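Local structure of aromatic-amino-acid:2-oxoglutarate transaminase (Candida albicans, 6HND) at residues 145-148 and 152-155; 460-463 and 468-471. The protein probably catalyses pyridoxal phosphate-dependent transfer of amino groups from aromatic amino acids, with 2-aminoadipate as another likely substrate. All coordinates share one frame; numbering follows the deposited sequence.

Contact 1: residues 145-148 and 152-155; sequences DFII and KPNY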
loop_
_atom_site.group_PDB
_atom_site.type_symbol
_atom_site.label_atom_id
_atom_site.label_comp_id
_atom_site.label_asym_id
_atom_site.label_seq_id
_atom_site.Cartn_x
_atom_site.Cartn_y
_atom_site.Cartn_z
ATOM N N ASP B 145 8.278 9.395 -19.351
ATOM C CA ASP B 145 8.722 9.147 -20.744
ATOM C C ASP B 145 7.639 8.372 -21.494
ATOM O O ASP B 145 7.361 8.726 -22.655
ATOM C CB ASP B 145 10.076 8.437 -20.740
ATOM C CG ASP B 145 11.221 9.338 -20.269
ATOM O OD1 ASP B 145 10.986 10.543 -20.147
ATOM O OD2 ASP B 145 12.340 8.822 -20.017
ATOM N N PHE B 146 7.034 7.378 -20.833
ATOM C CA PHE B 146 5.976 6.498 -21.383
ATOM C C PHE B 146 4.750 7.338 -21.709
ATOM O O PHE B 146 4.168 7.137 -22.783
ATOM C CB PHE B 146 5.635 5.375 -20.395
ATOM C CG PHE B 146 4.598 4.395 -20.880
ATOM C CD1 PHE B 146 4.914 3.436 -21.832
ATOM C CD2 PHE B 146 3.312 4.412 -20.362
ATOM C CE1 PHE B 146 3.954 2.545 -22.284
ATOM C CE2 PHE B 146 2.354 3.520 -20.818
ATOM C CZ PHE B 146 2.677 2.582 -21.770
ATOM N N ILE B 147 4.340 8.215 -20.782
ATOM C CA ILE B 147 3.155 9.108 -20.964
ATOM C C ILE B 147 3.476 10.164 -22.041
ATOM O O ILE B 147 2.608 10.453 -22.866
ATOM C CB ILE B 147 2.697 9.700 -19.618
ATOM C CG1 ILE B 147 1.822 8.700 -18.873
ATOM C CG2 ILE B 147 1.953 11.013 -19.763
ATOM C CD1 ILE B 147 0.416 8.583 -19.427
ATOM N N ILE B 148 4.690 10.694 -22.089
ATOM C CA ILE B 148 5.078 11.636 -23.175
ATOM C C ILE B 148 4.908 10.906 -24.521
ATOM O O ILE B 148 4.292 11.486 -25.417
ATOM C CB ILE B 148 6.498 12.203 -22.954
ATOM C CG1 ILE B 148 6.552 13.158 -21.758
ATOM C CG2 ILE B 148 7.012 12.871 -24.217
ATOM C CD1 ILE B 148 7.984 13.569 -21.345
ATOM N N LYS B 152 0.742 12.483 -24.283
ATOM C CA LYS B 152 1.380 13.739 -23.794
ATOM C C LYS B 152 0.300 14.716 -23.333
ATOM O O LYS B 152 -0.572 15.089 -24.110
ATOM C CB LYS B 152 2.236 14.366 -24.902
ATOM C CG LYS B 152 3.179 15.476 -24.457
ATOM C CD LYS B 152 3.832 16.181 -25.630
ATOM C CE LYS B 152 3.535 17.666 -25.658
ATOM N NZ LYS B 152 4.426 18.414 -24.742
ATOM N N PRO B 153 0.301 15.164 -22.057
ATOM C CA PRO B 153 -0.604 16.230 -21.628
ATOM C C PRO B 153 -0.420 17.523 -22.444
ATOM O O PRO B 153 0.675 17.809 -22.890
ATOM C CB PRO B 153 -0.225 16.438 -20.156
ATOM C CG PRO B 153 0.383 15.118 -19.730
ATOM C CD PRO B 153 1.138 14.667 -20.959
ATOM N N ASN B 154 -1.497 18.266 -22.638
ATOM C CA ASN B 154 -1.495 19.514 -23.436
ATOM C C ASN B 154 -1.171 20.698 -22.527
ATOM O O ASN B 154 -1.842 21.731 -22.675
ATOM C CB ASN B 154 -2.839 19.693 -24.153
ATOM C CG ASN B 154 -2.802 20.720 -25.266
ATOM O OD1 ASN B 154 -1.752 20.948 -25.843
ATOM N ND2 ASN B 154 -3.924 21.367 -25.534
ATOM N N TYR B 155 -0.232 20.538 -21.585
ATOM C CA TYR B 155 0.251 21.604 -20.652
ATOM C C TYR B 155 1.511 21.061 -19.992
ATOM O O TYR B 155 1.771 19.845 -20.153
ATOM C CB TYR B 155 -0.813 22.046 -19.635
ATOM C CG TYR B 155 -1.105 21.044 -18.534
ATOM C CD1 TYR B 155 -1.908 19.935 -18.773
ATOM C CD2 TYR B 155 -0.533 21.159 -17.277
ATOM C CE1 TYR B 155 -2.139 18.966 -17.816
ATOM C CE2 TYR B 155 -0.783 20.220 -16.288
ATOM C CZ TYR B 155 -1.592 19.122 -16.553
ATOM O OH TYR B 155 -1.808 18.183 -15.589
#
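Ile147 and Pro153 meet at about a right angle, the isoleucine presenting its short branch to the proline ring. The methyl CG2 of Ile147 lies 3.9 Å from Pro153 CD, the ring carbon next to the proline nitrogen. With chi1 at -82°, CG2 stands anti to the backbone N, which carries it to the proline. A second touch is made by backbone on side chain: CB of Lys152 sits 3.6 Å from Ile148 O, near the end of the helix. The rest of the lysine, bent at chi3 and chi4, leads away from the helix segment, and the residue is exposed. Ile147 O and Lys152 N come within 3.1 Å, but at an angle too poor for a hydrogen bond, so no polar bond joins the two segments. Trp158 touches Ile147, Ile148 and Pro153, and Ile147 also packs on Arg335 and Glu337 of strand 333-338. The arrangement belongs to the connection, through a loop, from helix 137-151 to strand 158-163 of the seven-stranded sheet, in the large domain of a fold type I aminotransferase.

Contact 2: residues 460-463 and 468-471; sequences WKLI and LVVP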
loop_
_atom_site.group_PDB
_atom_site.type_symbol
_atom_site.label_atom_id
_atom_site.label_comp_id
_atom_site.label_asym_id
_atom_site.label_seq_id
_atom_site.Cartn_x
_atom_site.Cartn_y
_atom_site.Cartn_z
ATOM N N TRP B 460 -28.381 -18.739 -12.641
ATOM C CA TRP B 460 -28.410 -20.118 -12.088
ATOM C C TRP B 460 -28.221 -21.132 -13.229
ATOM O O TRP B 460 -27.423 -22.056 -13.050
ATOM C CB TRP B 460 -29.700 -20.389 -11.320
ATOM C CG TRP B 460 -29.776 -19.693 -10.005
ATOM C CD1 TRP B 460 -30.653 -18.712 -9.635
ATOM C CD2 TRP B 460 -28.928 -19.937 -8.873
ATOM N NE1 TRP B 460 -30.412 -18.343 -8.341
ATOM C CE2 TRP B 460 -29.357 -19.067 -7.852
ATOM C CE3 TRP B 460 -27.855 -20.798 -8.628
ATOM C CZ2 TRP B 460 -28.736 -19.037 -6.605
ATOM C CZ3 TRP B 460 -27.236 -20.759 -7.400
ATOM C CH2 TRP B 460 -27.672 -19.889 -6.404
ATOM N N LYS B 461 -28.895 -20.942 -14.370
ATOM C CA LYS B 461 -28.795 -21.839 -15.555
ATOM C C LYS B 461 -27.351 -21.919 -16.093
ATOM O O LYS B 461 -26.883 -23.036 -16.413
ATOM C CB LYS B 461 -29.731 -21.353 -16.664
ATOM C CG LYS B 461 -30.061 -22.411 -17.699
ATOM C CD LYS B 461 -30.545 -23.702 -17.058
ATOM C CE LYS B 461 -31.423 -24.522 -17.960
ATOM N NZ LYS B 461 -31.702 -25.831 -17.340
ATOM N N LEU B 462 -26.677 -20.778 -16.236
ATOM C CA LEU B 462 -25.267 -20.720 -16.708
ATOM C C LEU B 462 -24.401 -21.512 -15.722
ATOM O O LEU B 462 -23.588 -22.344 -16.182
ATOM C CB LEU B 462 -24.772 -19.268 -16.794
ATOM C CG LEU B 462 -25.498 -18.326 -17.755
ATOM C CD1 LEU B 462 -24.758 -17.014 -17.821
ATOM C CD2 LEU B 462 -25.614 -18.901 -19.138
ATOM N N ILE B 463 -24.565 -21.266 -14.411
ATOM C CA ILE B 463 -23.774 -21.968 -13.349
ATOM C C ILE B 463 -23.990 -23.479 -13.512
ATOM O O ILE B 463 -22.976 -24.194 -13.601
ATOM C CB ILE B 463 -24.116 -21.470 -11.936
ATOM C CG1 ILE B 463 -23.769 -19.987 -11.754
ATOM C CG2 ILE B 463 -23.438 -22.343 -10.886
ATOM C CD1 ILE B 463 -24.415 -19.350 -10.544
ATOM N N LEU B 468 -19.137 -19.514 -15.697
ATOM C CA LEU B 468 -19.246 -18.392 -14.732
ATOM C C LEU B 468 -19.125 -17.051 -15.477
ATOM O O LEU B 468 -18.187 -16.892 -16.294
ATOM C CB LEU B 468 -18.157 -18.543 -13.672
ATOM C CG LEU B 468 -18.119 -19.871 -12.904
ATOM C CD1 LEU B 468 -17.018 -19.834 -11.835
ATOM C CD2 LEU B 468 -19.475 -20.209 -12.277
ATOM N N VAL B 469 -20.044 -16.121 -15.194
ATOM C CA VAL B 469 -20.058 -14.739 -15.754
ATOM C C VAL B 469 -20.489 -13.773 -14.651
ATOM O O VAL B 469 -20.831 -14.230 -13.563
ATOM C CB VAL B 469 -20.970 -14.617 -16.990
ATOM C CG1 VAL B 469 -20.508 -15.530 -18.103
ATOM C CG2 VAL B 469 -22.430 -14.866 -16.660
ATOM N N VAL B 470 -20.426 -12.466 -14.939
ATOM C CA VAL B 470 -20.842 -11.371 -14.025
ATOM C C VAL B 470 -22.086 -10.749 -14.629
ATOM O O VAL B 470 -22.016 -10.254 -15.741
ATOM C CB VAL B 470 -19.721 -10.342 -13.838
ATOM C CG1 VAL B 470 -20.152 -9.189 -12.942
ATOM C CG2 VAL B 470 -18.489 -11.001 -13.263
ATOM N N PRO B 471 -23.245 -10.764 -13.932
ATOM C CA PRO B 471 -24.421 -10.025 -14.378
ATOM C C PRO B 471 -24.208 -8.512 -14.209
ATOM O O PRO B 471 -23.559 -8.096 -13.254
ATOM C CB PRO B 471 -25.522 -10.538 -13.436
ATOM C CG PRO B 471 -24.793 -10.859 -12.166
ATOM C CD PRO B 471 -23.476 -11.427 -12.642
#
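Leu462 reaches Val469 with a single methyl, CD1, and its chain can be followed outward to that point. CB leaves helix 451-465 in the direction of 468-471, but Leu462 CB is 5.0 Å from Val469 CG2 and makes no direct touch. The branch carbon CG is not in contact with the valine either. Beyond it the chain is extended, chi2 -173°, and this stretches CD1 to the valine while CD2 turns off. At the tip, Leu462 CD1 lies 3.4 Å from Val469 CG2, shorter than usual for two methyl carbons, so the packing is tight here. The two side chains cross at about a right angle. The valine methyl that is touched, CG2, is wedged between the residue's own N and C, CG1 lying trans to C.

The next pair is looser. CB of Leu468 points away from the helix, yet its branch CD2 comes back to within 4.3 Å of Ile463 CG1. No hydrogen bond spans the two segments; the contact is wholly apolar, and the backbones are nearest at Ile463 and Leu468, whose CA atoms are 5.9 Å apart.

Phe489 of strand 488-492 touches both Leu462 and Val469, and Leu491 also meets the valine. After helix 451-465 the chain returns so that Leu468 and Val469, just ahead of strand 470-471, lie against the helix. That strand is outermost within this chain in the antiparallel four-stranded sheet of the C-terminal small domain, but Leu468 pairs in a parallel ladder with a strand of the second subunit, so the sheet continues across the interface. Leu462 packs on Leu509 and Ala512 of helix 499-518, while Ile463 and Leu468 touch Phe32 and Ser42, respectively, of the second subunit.

How the contacts relate
Contacts 1 and 2 both join the end part of a helix to the residues that follow it, but they lie on opposite sides of the chain's centre, with centres 41 Å apart and nearest atoms about 27 Å apart. They share no helix or strand. Contact 1 belongs to the large domain and its mixed sheet; half of its touching residues are buried and half exposed, and it pairs one apolar touch with one from a backbone oxygen. Contact 2, farther from the centre, is apolar throughout, with one buried residue, Leu462, and three partly exposed ones. The second subunit packs on contact 2, whereas no other protein chain of the assembly touches the segments of contact 1.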